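Local atomic coordinates of CYCLIN domain-containing protein (Chaetomium thermophilum, PDB entry 6Z3U), a protein that probably serves as the cyclin H subunit of the CDK-activating kinase complex, where it would regulate a cyclin-dependent serine/threonine kinase. Residues Q133-V138 against W366-L371; F160-E163 against E167-A170; E219-S224 against S237-A242. One frame throughout, in Å; residues are numbered along the deposited sequence.

Contact 1 (Q133-V138 against W366-L371); sequences QEMLLV and WNLVEL
L368 pushes its side chain into the angle between M135 and E134. Its CD1 methyl does most of the touching. This methyl, L368 CD1, lies 3.2 Å from M135 CE and 3.7 Å from E134 CB. The other methyl, L368 CD2, is 4.1 Å from M135 CE. The contact is wholly apolar, and no hydrogen bond crosses it. M135 reaches L368 by its end: its chain bends at chi2 and at chi3, which carries CE over to the leucine. E134 contributes only its aliphatic base. Its chain bends at chi2 (-63°), which turns the carboxylate off toward R162 and away from L368. There OE2 forms a salt bridge with R162. The backbones stay well apart, with 8.6 Å between E134 CA and L368 CA.

L368 is the first residue of helix 368-380, and N367 caps that helix. N367 OD1 accepts from E370 N at 3.2 Å, with a fairly straight N-H...O angle of 160°. The donor stands above the carbonyl plane of the asparagine. L371 N also bonds to N367 O, at 2.8 Å. Just before N367, W366 makes a cation-pi contact with R361 and packs on P131.

Further out, M135 rests on F121 and Y122 of helix 108-124. L368 also touches A170 and, on helix 172-178, L174. The contact therefore lays a late helix of the chain, introduced by an asparagine N-cap, against helix 132-146. That helix lies in the cyclin-like region, in keeping with an all-helical cyclin fold.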
ATOM      1  N   GLN A 133      19.115  18.521  -0.027  1.00 48.73           N
ATOM      2  CA  GLN A 133      18.851  18.956   1.337  1.00 46.09           C
ATOM      3  C   GLN A 133      17.355  19.061   1.599  1.00 38.53           C
ATOM      4  O   GLN A 133      16.898  18.806   2.719  1.00 36.73           O
ATOM      5  CB  GLN A 133      19.530  20.302   1.597  1.00 52.02           C
ATOM      6  CG  GLN A 133      19.579  20.707   3.058  1.00 58.26           C
ATOM      7  CD  GLN A 133      20.727  20.049   3.800  1.00 57.40           C
ATOM      8  OE1 GLN A 133      21.880  20.121   3.372  1.00 54.74           O
ATOM      9  NE2 GLN A 133      20.415  19.394   4.914  1.00 60.51           N
ATOM     10  N   GLU A 134      16.579  19.433   0.580  1.00 43.04           N
ATOM     11  CA  GLU A 134      15.133  19.566   0.701  1.00 43.74           C
ATOM     12  C   GLU A 134      14.415  18.245   0.440  1.00 41.87           C
ATOM     13  O   GLU A 134      13.525  17.860   1.205  1.00 44.25           O
ATOM     14  CB  GLU A 134      14.625  20.642  -0.263  1.00 53.15           C
ATOM     15  CG  GLU A 134      15.202  22.031  -0.014  1.00 45.63           C
ATOM     16  CD  GLU A 134      14.816  22.591   1.344  1.00 48.04           C
ATOM     17  OE1 GLU A 134      15.591  22.405   2.307  1.00 54.96           O
ATOM     18  OE2 GLU A 134      13.728  23.197   1.452  1.00 51.76           O
ATOM     19  N   MET A 135      14.781  17.547  -0.638  1.00 39.10           N
ATOM     20  CA  MET A 135      14.160  16.261  -0.930  1.00 36.32           C
ATOM     21  C   MET A 135      14.306  15.281   0.227  1.00 36.59           C
ATOM     22  O   MET A 135      13.503  14.349   0.341  1.00 41.18           O
ATOM     23  CB  MET A 135      14.770  15.656  -2.196  1.00 42.09           C
ATOM     24  CG  MET A 135      14.499  16.444  -3.473  1.00 39.81           C
ATOM     25  SD  MET A 135      12.748  16.592  -3.893  1.00 45.19           S
ATOM     26  CE  MET A 135      12.363  18.173  -3.149  1.00 43.37           C
ATOM     27  N   LEU A 136      15.309  15.470   1.086  1.00 38.39           N
ATOM     28  CA  LEU A 136      15.449  14.619   2.263  1.00 38.18           C
ATOM     29  C   LEU A 136      14.210  14.711   3.146  1.00 35.66           C
ATOM     30  O   LEU A 136      13.649  13.690   3.560  1.00 39.24           O
ATOM     31  CB  LEU A 136      16.707  15.019   3.038  1.00 38.27           C
ATOM     32  CG  LEU A 136      17.045  14.258   4.321  1.00 35.89           C
ATOM     33  CD1 LEU A 136      18.531  14.395   4.615  1.00 43.19           C
ATOM     34  CD2 LEU A 136      16.230  14.747   5.508  1.00 39.22           C
ATOM     35  N   LEU A 137      13.765  15.934   3.440  1.00 35.21           N
ATOM     36  CA  LEU A 137      12.572  16.110   4.260  1.00 37.96           C
ATOM     37  C   LEU A 137      11.322  15.633   3.532  1.00 43.41           C
ATOM     38  O   LEU A 137      10.413  15.068   4.153  1.00 45.80           O
ATOM     39  CB  LEU A 137      12.431  17.577   4.660  1.00 34.20           C
ATOM     40  CG  LEU A 137      13.277  18.019   5.854  1.00 39.76           C
ATOM     41  CD1 LEU A 137      13.357  19.534   5.935  1.00 45.48           C
ATOM     42  CD2 LEU A 137      12.698  17.445   7.134  1.00 47.11           C
ATOM     43  N   VAL A 138      11.254  15.855   2.217  1.00 47.56           N
ATOM     44  CA  VAL A 138      10.082  15.437   1.453  1.00 33.71           C
ATOM     45  C   VAL A 138       9.931  13.923   1.487  1.00 31.74           C
ATOM     46  O   VAL A 138       8.820  13.397   1.631  1.00 33.92           O
ATOM     47  CB  VAL A 138      10.181  15.959   0.007  1.00 34.61           C
ATOM     48  CG1 VAL A 138       9.002  15.469  -0.811  1.00 30.31           C
ATOM     49  CG2 VAL A 138      10.259  17.482  -0.006  1.00 47.54           C
ATOM     50  N   TRP A 366      16.151  24.750  -8.562  1.00 51.60           N
ATOM     51  CA  TRP A 366      16.684  24.540  -7.220  1.00 49.70           C
ATOM     52  C   TRP A 366      15.720  25.065  -6.162  1.00 55.59           C
ATOM     53  O   TRP A 366      15.560  24.453  -5.099  1.00 55.78           O
ATOM     54  CB  TRP A 366      18.049  25.209  -7.085  1.00 49.99           C
ATOM     55  CG  TRP A 366      18.904  24.616  -6.006  1.00 49.71           C
ATOM     56  CD1 TRP A 366      19.132  25.126  -4.761  1.00 47.69           C
ATOM     57  CD2 TRP A 366      19.655  23.396  -6.084  1.00 53.78           C
ATOM     58  NE1 TRP A 366      19.981  24.301  -4.061  1.00 46.65           N
ATOM     59  CE2 TRP A 366      20.318  23.234  -4.852  1.00 46.70           C
ATOM     60  CE3 TRP A 366      19.835  22.431  -7.080  1.00 56.86           C
ATOM     61  CZ2 TRP A 366      21.139  22.139  -4.585  1.00 46.11           C
ATOM     62  CZ3 TRP A 366      20.654  21.347  -6.815  1.00 53.10           C
ATOM     63  CH2 TRP A 366      21.295  21.211  -5.577  1.00 47.57           C
ATOM     64  N   ASN A 367      15.068  26.194  -6.432  1.00 58.70           N
ATOM     65  CA  ASN A 367      14.100  26.775  -5.503  1.00 50.71           C
ATOM     66  C   ASN A 367      12.750  26.119  -5.766  1.00 53.02           C
ATOM     67  O   ASN A 367      12.045  26.474  -6.714  1.00 53.51           O
ATOM     68  CB  ASN A 367      14.027  28.287  -5.666  1.00 52.45           C
ATOM     69  CG  ASN A 367      13.234  28.953  -4.559  1.00 52.64           C
ATOM     70  OD1 ASN A 367      12.315  28.361  -3.996  1.00 52.16           O
ATOM     71  ND2 ASN A 367      13.589  30.188  -4.239  1.00 56.10           N
ATOM     72  N   LEU A 368      12.388  25.158  -4.914  1.00 56.76           N
ATOM     73  CA  LEU A 368      11.153  24.410  -5.119  1.00 51.21           C
ATOM     74  C   LEU A 368       9.931  25.308  -4.988  1.00 45.90           C
ATOM     75  O   LEU A 368       8.972  25.180  -5.759  1.00 46.60           O
ATOM     76  CB  LEU A 368      11.077  23.257  -4.121  1.00 46.39           C
ATOM     77  CG  LEU A 368      12.288  22.324  -4.133  1.00 46.12           C
ATOM     78  CD1 LEU A 368      12.241  21.395  -2.932  1.00 56.88           C
ATOM     79  CD2 LEU A 368      12.352  21.534  -5.429  1.00 45.78           C
ATOM     80  N   VAL A 369       9.935  26.210  -4.004  1.00 46.20           N
ATOM     81  CA  VAL A 369       8.788  27.092  -3.807  1.00 47.01           C
ATOM     82  C   VAL A 369       8.561  27.956  -5.040  1.00 49.79           C
ATOM     83  O   VAL A 369       7.417  28.221  -5.426  1.00 55.52           O
ATOM     84  CB  VAL A 369       8.985  27.952  -2.546  1.00 47.75           C
ATOM     85  CG1 VAL A 369       7.842  28.950  -2.404  1.00 48.73           C
ATOM     86  CG2 VAL A 369       9.085  27.067  -1.319  1.00 49.40           C
ATOM     87  N   GLU A 370       9.643  28.425  -5.668  1.00 45.05           N
ATOM     88  CA  GLU A 370       9.490  29.212  -6.888  1.00 43.93           C
ATOM     89  C   GLU A 370       9.093  28.327  -8.062  1.00 45.80           C
ATOM     90  O   GLU A 370       8.223  28.698  -8.857  1.00 54.48           O
ATOM     91  CB  GLU A 370      10.783  29.963  -7.200  1.00 46.58           C
ATOM     92  CG  GLU A 370      11.059  31.147  -6.280  1.00 61.89           C
ATOM     93  CD  GLU A 370      10.019  32.253  -6.399  1.00 56.15           C
ATOM     94  OE1 GLU A 370       9.248  32.452  -5.435  1.00 53.44           O
ATOM     95  OE2 GLU A 370       9.970  32.918  -7.457  1.00 53.65           O
ATOM     96  N   LEU A 371       9.721  27.156  -8.190  1.00 44.52           N
ATOM     97  CA  LEU A 371       9.318  26.217  -9.232  1.00 45.49           C
ATOM     98  C   LEU A 371       7.821  25.942  -9.161  1.00 47.12           C
ATOM     99  O   LEU A 371       7.135  25.911 -10.188  1.00 48.38           O
ATOM    100  CB  LEU A 371      10.109  24.915  -9.095  1.00 53.72           C
ATOM    101  CG  LEU A 371      10.359  24.095 -10.365  1.00 46.31           C
ATOM    102  CD1 LEU A 371      10.833  22.687 -10.006  1.00 46.56           C
ATOM    103  CD2 LEU A 371       9.128  24.031 -11.251  1.00 54.02           C
TER

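Contact 2 (F160-E163 against E167-A170); sequences FGRE and EILA
R162 lies across E167 at about a right angle, with I168 CD1 alongside its CG. Its CB points toward helix 166-169. CG is anti to the backbone N (chi1 -177°). R162 CG lies 4.2 Å from I168 CD1. It is also near the E167 carboxylate, with R162 CG 4.0 Å from E167 OE1. CD comes nearer to the same oxygen, with R162 CD 3.2 Å from E167 OE1. The chain bends at chi2 and chi3, near 60° each, and these bends bring NH1 to where E167 and E134 both come near. At the tip, R162 NH1 makes a long salt bridge of 3.8 Å to E167 OE1. The E167 carboxylate plane is turned 77° from the guanidinium plane, so the groups do not pair flat. E167 CB sits at the guanidinium edge, in its plane. The stronger partner of NH1 is E134 OE2 on helix 132-146. R162 thus bonds E134 and, more weakly at long range, E167.

E163 adds a third acid. E163 OE2 is 4.2 Å from E167 OE1, a pair of like charges, but E163 is poorly ordered. The positive charge of R162 probably eases the crowding of acids here. With an alanine here instead of R162, E134 would probably lose its salt bridge, and E167 and I168 the arginine chain lying against them.

G161, with positive phi, is the C-prime residue of a Schellman motif that ends helix 153-159. R162 N bonds to A157 O as part of it. F160 stacks on F156 and packs on L137 and L140. I168 packs on I153 and F156, and E167 touches V369. The turn therefore sits between helices 153-159, 132-146 and 368-380, while L169 packs on K131 of the kinase chain.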
ATOM      1  N   PHE A 160      11.222  19.054  12.809  1.00 59.72           N
ATOM      2  CA  PHE A 160      12.495  19.281  12.138  1.00 60.18           C
ATOM      3  C   PHE A 160      12.908  20.750  12.158  1.00 67.43           C
ATOM      4  O   PHE A 160      13.740  21.167  11.345  1.00 68.95           O
ATOM      5  CB  PHE A 160      12.428  18.762  10.701  1.00 56.58           C
ATOM      6  CG  PHE A 160      12.278  17.271  10.605  1.00 46.68           C
ATOM      7  CD1 PHE A 160      13.369  16.468  10.323  1.00 45.46           C
ATOM      8  CD2 PHE A 160      11.047  16.671  10.802  1.00 43.04           C
ATOM      9  CE1 PHE A 160      13.234  15.097  10.236  1.00 43.28           C
ATOM     10  CE2 PHE A 160      10.907  15.300  10.715  1.00 45.95           C
ATOM     11  CZ  PHE A 160      12.001  14.513  10.432  1.00 42.87           C
ATOM     12  N   GLY A 161      12.350  21.536  13.071  1.00 68.05           N
ATOM     13  CA  GLY A 161      12.764  22.930  13.197  1.00 61.57           C
ATOM     14  C   GLY A 161      12.674  23.714  11.910  1.00 71.19           C
ATOM     15  O   GLY A 161      13.512  24.589  11.653  1.00 63.81           O
ATOM     16  N   ARG A 162      11.673  23.421  11.083  1.00 71.46           N
ATOM     17  CA  ARG A 162      11.464  24.121   9.822  1.00 72.92           C
ATOM     18  C   ARG A 162      10.378  25.171  10.022  1.00 75.79           C
ATOM     19  O   ARG A 162       9.244  24.836  10.382  1.00 68.12           O
ATOM     20  CB  ARG A 162      11.079  23.143   8.713  1.00 69.93           C
ATOM     21  CG  ARG A 162      10.902  23.787   7.343  1.00 74.79           C
ATOM     22  CD  ARG A 162      12.168  24.495   6.877  1.00 70.94           C
ATOM     23  NE  ARG A 162      13.310  23.586   6.809  1.00 66.79           N
ATOM     24  CZ  ARG A 162      13.768  23.025   5.691  1.00 64.27           C
ATOM     25  NH1 ARG A 162      13.193  23.272   4.522  1.00 62.62           N
ATOM     26  NH2 ARG A 162      14.815  22.213   5.746  1.00 66.62           N
ATOM     27  N   GLU A 163      10.726  26.439   9.785  1.00 87.31           N
ATOM     28  CA  GLU A 163       9.800  27.522  10.099  1.00 89.77           C
ATOM     29  C   GLU A 163       8.654  27.596   9.096  1.00 88.01           C
ATOM     30  O   GLU A 163       7.495  27.773   9.490  1.00 88.72           O
ATOM     31  CB  GLU A 163      10.555  28.856  10.163  1.00107.59           C
ATOM     32  CG  GLU A 163      11.308  29.267   8.887  1.00108.70           C
ATOM     33  CD  GLU A 163      12.669  28.599   8.740  1.00 99.60           C
ATOM     34  OE1 GLU A 163      13.111  27.914   9.687  1.00100.24           O
ATOM     35  OE2 GLU A 163      13.297  28.762   7.673  1.00 93.73           O
ATOM     36  N   GLU A 167       7.863  25.008   2.239  1.00 47.19           N
ATOM     37  CA  GLU A 167       9.103  24.583   1.597  1.00 47.27           C
ATOM     38  C   GLU A 167       9.141  23.073   1.402  1.00 54.26           C
ATOM     39  O   GLU A 167       9.805  22.584   0.480  1.00 54.97           O
ATOM     40  CB  GLU A 167      10.300  25.046   2.428  1.00 49.54           C
ATOM     41  CG  GLU A 167      10.539  26.550   2.362  1.00 62.19           C
ATOM     42  CD  GLU A 167      11.580  27.036   3.354  1.00 68.23           C
ATOM     43  OE1 GLU A 167      11.509  26.643   4.537  1.00 70.28           O
ATOM     44  OE2 GLU A 167      12.466  27.818   2.950  1.00 62.54           O
ATOM     45  N   ILE A 168       8.440  22.322   2.248  1.00 52.42           N
ATOM     46  CA  ILE A 168       8.417  20.865   2.143  1.00 41.09           C
ATOM     47  C   ILE A 168       7.354  20.397   1.157  1.00 42.88           C
ATOM     48  O   ILE A 168       7.583  19.459   0.388  1.00 40.20           O
ATOM     49  CB  ILE A 168       8.199  20.248   3.541  1.00 40.58           C
ATOM     50  CG1 ILE A 168       9.323  20.673   4.493  1.00 42.54           C
ATOM     51  CG2 ILE A 168       8.129  18.731   3.449  1.00 38.56           C
ATOM     52  CD1 ILE A 168       9.113  20.256   5.934  1.00 42.50           C
ATOM     53  N   LEU A 169       6.180  21.035   1.159  1.00 39.39           N
ATOM     54  CA  LEU A 169       5.111  20.617   0.260  1.00 37.99           C
ATOM     55  C   LEU A 169       5.490  20.813  -1.201  1.00 39.26           C
ATOM     56  O   LEU A 169       5.028  20.063  -2.069  1.00 36.99           O
ATOM     57  CB  LEU A 169       3.833  21.395   0.570  1.00 38.38           C
ATOM     58  CG  LEU A 169       3.249  21.224   1.972  1.00 38.18           C
ATOM     59  CD1 LEU A 169       2.029  22.115   2.136  1.00 45.49           C
ATOM     60  CD2 LEU A 169       2.892  19.776   2.241  1.00 41.82           C
ATOM     61  N   ALA A 170       6.324  21.813  -1.495  1.00 42.57           N
ATOM     62  CA  ALA A 170       6.664  22.119  -2.880  1.00 40.60           C
ATOM     63  C   ALA A 170       7.281  20.932  -3.602  1.00 42.54           C
ATOM     64  O   ALA A 170       7.215  20.867  -4.834  1.00 48.51           O
ATOM     65  CB  ALA A 170       7.629  23.305  -2.935  1.00 54.55           C
TER

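Contact 3 (E219-S224 against S237-A242); sequences EILRFS and SQIMLA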
ATOM      1  N   GLU A 219      19.367  -4.653  13.382  1.00 60.29           N
ATOM      2  CA  GLU A 219      20.187  -3.454  13.246  1.00 57.13           C
ATOM      3  C   GLU A 219      20.850  -3.389  11.875  1.00 57.48           C
ATOM      4  O   GLU A 219      20.994  -2.306  11.298  1.00 59.61           O
ATOM      5  CB  GLU A 219      21.245  -3.405  14.350  1.00 63.84           C
ATOM      6  CG  GLU A 219      20.736  -2.905  15.700  1.00 76.34           C
ATOM      7  CD  GLU A 219      20.118  -1.514  15.627  1.00 76.01           C
ATOM      8  OE1 GLU A 219      20.344  -0.807  14.620  1.00 62.01           O
ATOM      9  OE2 GLU A 219      19.402  -1.131  16.577  1.00 75.78           O
ATOM     10  N   ILE A 220      21.275  -4.538  11.345  1.00 55.32           N
ATOM     11  CA  ILE A 220      21.842  -4.569  10.000  1.00 54.60           C
ATOM     12  C   ILE A 220      20.802  -4.125   8.980  1.00 52.54           C
ATOM     13  O   ILE A 220      21.066  -3.276   8.121  1.00 55.35           O
ATOM     14  CB  ILE A 220      22.386  -5.973   9.679  1.00 55.24           C
ATOM     15  CG1 ILE A 220      23.500  -6.340  10.665  1.00 57.53           C
ATOM     16  CG2 ILE A 220      22.882  -6.029   8.237  1.00 56.33           C
ATOM     17  CD1 ILE A 220      24.109  -7.712  10.442  1.00 58.45           C
ATOM     18  N   LEU A 221      19.598  -4.698   9.059  1.00 51.93           N
ATOM     19  CA  LEU A 221      18.549  -4.338   8.115  1.00 51.47           C
ATOM     20  C   LEU A 221      18.184  -2.865   8.227  1.00 50.23           C
ATOM     21  O   LEU A 221      17.797  -2.241   7.232  1.00 54.03           O
ATOM     22  CB  LEU A 221      17.314  -5.209   8.348  1.00 54.60           C
ATOM     23  CG  LEU A 221      17.429  -6.690   7.974  1.00 49.71           C
ATOM     24  CD1 LEU A 221      16.126  -7.414   8.285  1.00 49.35           C
ATOM     25  CD2 LEU A 221      17.799  -6.870   6.508  1.00 49.04           C
ATOM     26  N   ARG A 222      18.305  -2.293   9.426  1.00 53.62           N
ATOM     27  CA  ARG A 222      17.951  -0.900   9.658  1.00 54.52           C
ATOM     28  C   ARG A 222      18.914   0.086   9.011  1.00 52.11           C
ATOM     29  O   ARG A 222      18.604   1.281   8.975  1.00 55.38           O
ATOM     30  CB  ARG A 222      17.891  -0.629  11.165  1.00 54.24           C
ATOM     31  CG  ARG A 222      16.599  -1.084  11.827  1.00 55.32           C
ATOM     32  CD  ARG A 222      16.806  -1.404  13.300  1.00 55.31           C
ATOM     33  NE  ARG A 222      15.536  -1.579  13.999  1.00 45.77           N
ATOM     34  CZ  ARG A 222      15.331  -1.278  15.279  1.00 55.54           C
ATOM     35  NH1 ARG A 222      14.135  -1.471  15.818  1.00 58.39           N
ATOM     36  NH2 ARG A 222      16.317  -0.789  16.022  1.00 62.17           N
ATOM     37  N   PHE A 223      20.065  -0.366   8.511  1.00 54.04           N
ATOM     38  CA  PHE A 223      21.046   0.569   7.974  1.00 55.42           C
ATOM     39  C   PHE A 223      21.692   0.052   6.693  1.00 52.41           C
ATOM     40  O   PHE A 223      21.711   0.752   5.676  1.00 53.99           O
ATOM     41  CB  PHE A 223      22.130   0.850   9.019  1.00 54.42           C
ATOM     42  CG  PHE A 223      23.075   1.949   8.633  1.00 55.83           C
ATOM     43  CD1 PHE A 223      22.761   3.266   8.925  1.00 56.34           C
ATOM     44  CD2 PHE A 223      24.264   1.678   7.978  1.00 56.48           C
ATOM     45  CE1 PHE A 223      23.615   4.292   8.576  1.00 53.74           C
ATOM     46  CE2 PHE A 223      25.124   2.702   7.626  1.00 53.81           C
ATOM     47  CZ  PHE A 223      24.798   4.010   7.928  1.00 55.57           C
ATOM     48  N   SER A 224      22.226  -1.169   6.735  1.00 53.90           N
ATOM     49  CA  SER A 224      23.056  -1.658   5.635  1.00 51.13           C
ATOM     50  C   SER A 224      22.344  -1.652   4.289  1.00 57.01           C
ATOM     51  O   SER A 224      22.909  -1.114   3.321  1.00 59.43           O
ATOM     52  CB  SER A 224      23.573  -3.061   5.973  1.00 49.77           C
ATOM     53  OG  SER A 224      24.752  -2.997   6.754  1.00 52.57           O
ATOM     54  N   SER A 237      13.285 -11.168   0.919  1.00 47.16           N
ATOM     55  CA  SER A 237      13.706 -12.447   1.480  1.00 45.92           C
ATOM     56  C   SER A 237      15.209 -12.630   1.321  1.00 49.79           C
ATOM     57  O   SER A 237      15.893 -13.070   2.251  1.00 52.27           O
ATOM     58  CB  SER A 237      12.958 -13.596   0.806  1.00 48.60           C
ATOM     59  OG  SER A 237      13.274 -13.674  -0.574  1.00 47.01           O
ATOM     60  N   GLN A 238      15.740 -12.289   0.146  1.00 45.56           N
ATOM     61  CA  GLN A 238      17.173 -12.420  -0.086  1.00 42.01           C
ATOM     62  C   GLN A 238      17.961 -11.489   0.828  1.00 56.62           C
ATOM     63  O   GLN A 238      18.944 -11.900   1.456  1.00 57.24           O
ATOM     64  CB  GLN A 238      17.482 -12.135  -1.556  1.00 46.05           C
ATOM     65  CG  GLN A 238      16.885 -13.156  -2.513  1.00 42.60           C
ATOM     66  CD  GLN A 238      16.978 -12.727  -3.964  1.00 42.09           C
ATOM     67  OE1 GLN A 238      17.447 -11.633  -4.270  1.00 42.06           O
ATOM     68  NE2 GLN A 238      16.529 -13.590  -4.866  1.00 46.15           N
ATOM     69  N   ILE A 239      17.546 -10.223   0.911  1.00 51.23           N
ATOM     70  CA  ILE A 239      18.214  -9.280   1.804  1.00 49.46           C
ATOM     71  C   ILE A 239      18.075  -9.729   3.253  1.00 51.40           C
ATOM     72  O   ILE A 239      19.033  -9.668   4.033  1.00 51.89           O
ATOM     73  CB  ILE A 239      17.652  -7.859   1.599  1.00 45.39           C
ATOM     74  CG1 ILE A 239      17.939  -7.374   0.177  1.00 47.23           C
ATOM     75  CG2 ILE A 239      18.241  -6.900   2.623  1.00 51.08           C
ATOM     76  CD1 ILE A 239      17.243  -6.080  -0.178  1.00 47.09           C
ATOM     77  N   MET A 240      16.879 -10.181   3.636  1.00 57.64           N
ATOM     78  CA  MET A 240      16.648 -10.608   5.012  1.00 54.82           C
ATOM     79  C   MET A 240      17.578 -11.753   5.395  1.00 51.27           C
ATOM     80  O   MET A 240      18.206 -11.728   6.459  1.00 49.54           O
ATOM     81  CB  MET A 240      15.184 -11.014   5.191  1.00 56.70           C
ATOM     82  CG  MET A 240      14.860 -11.592   6.555  1.00 52.86           C
ATOM     83  SD  MET A 240      15.095 -13.375   6.618  1.00 40.91           S
ATOM     84  CE  MET A 240      15.980 -13.543   8.162  1.00 57.09           C
ATOM     85  N   LEU A 241      17.672 -12.775   4.540  1.00 54.03           N
ATOM     86  CA  LEU A 241      18.576 -13.885   4.818  1.00 54.94           C
ATOM     87  C   LEU A 241      20.027 -13.424   4.871  1.00 54.37           C
ATOM     88  O   LEU A 241      20.824 -13.963   5.648  1.00 54.93           O
ATOM     89  CB  LEU A 241      18.402 -14.980   3.762  1.00 54.23           C
ATOM     90  CG  LEU A 241      17.081 -15.754   3.794  1.00 49.90           C
ATOM     91  CD1 LEU A 241      16.890 -16.538   2.506  1.00 47.17           C
ATOM     92  CD2 LEU A 241      17.027 -16.685   4.995  1.00 44.99           C
ATOM     93  N   ALA A 242      20.386 -12.419   4.067  1.00 61.00           N
ATOM     94  CA  ALA A 242      21.762 -11.933   4.066  1.00 53.27           C
ATOM     95  C   ALA A 242      22.109 -11.252   5.383  1.00 55.08           C
ATOM     96  O   ALA A 242      23.184 -11.491   5.947  1.00 57.88           O
ATOM     97  CB  ALA A 242      21.977 -10.978   2.893  1.00 57.48           C
TER
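L221 meets I239 and M240 where the end of helix 207-221 comes up to helix 236-247. E219 opens the first segment and does not touch the facing helix. E219 OE2 forms a salt bridge of 3.2 Å with R222 NH2, and the hydrogen bond within it is weak. Its OE1 pairs with R337. I220 packs further along the other helix, on A243 and L246. Its carbonyl oxygen accepts from both F223 N and S224 N as the chain turns.

L221 carries the contact with one methyl. CG is anti to the carbonyl carbon (chi1 -70°), and CD2 points to the facing helix. L221 CD2 is 3.9 Å from I239 CG2, and the two side chains meet at a slant. The same methyl, L221 CD2, lies 4.2 Å from M240 CA, so it rests partly on backbone. The CB of M240 points away, and its side chain packs on P188, L192 and A195. L221 also touches F189.

R222 turns off to D108, which it holds by a salt bridge through NE. F223 is the N-cap residue of helix 224-227. S224 OG bonds to E332 O. Behind the second segment, Q238 NE2 bonds to V60 O of the RING-type domain chain. This is helix-on-helix packing by buried apolar side chains within the C-terminal cyclin domain, whose family is all-helical.

Overall arrangement
Contacts 1 and 2 are neighbours, with centres 9 Å apart. Contact 2 and the 133-138 side of contact 1 lie in the cyclin-like region. The two contacts meet through the E134 to R162 salt bridge and through L137 packing on F160 and R162. Contact 3 lies on the opposite side of the chain's centre, in the C-terminal cyclin domain, about 30 Å from both between centres. Along the chain, 133-138 comes first, then contact 2, then contact 3, and finally 366-371. Contact 1 therefore brings helix 368-380 back to helix 132-146 after the chain has run through contact 3. Beside contact 2 the kinase chain packs on L169, and beside contact 3 lies the RING-type domain chain.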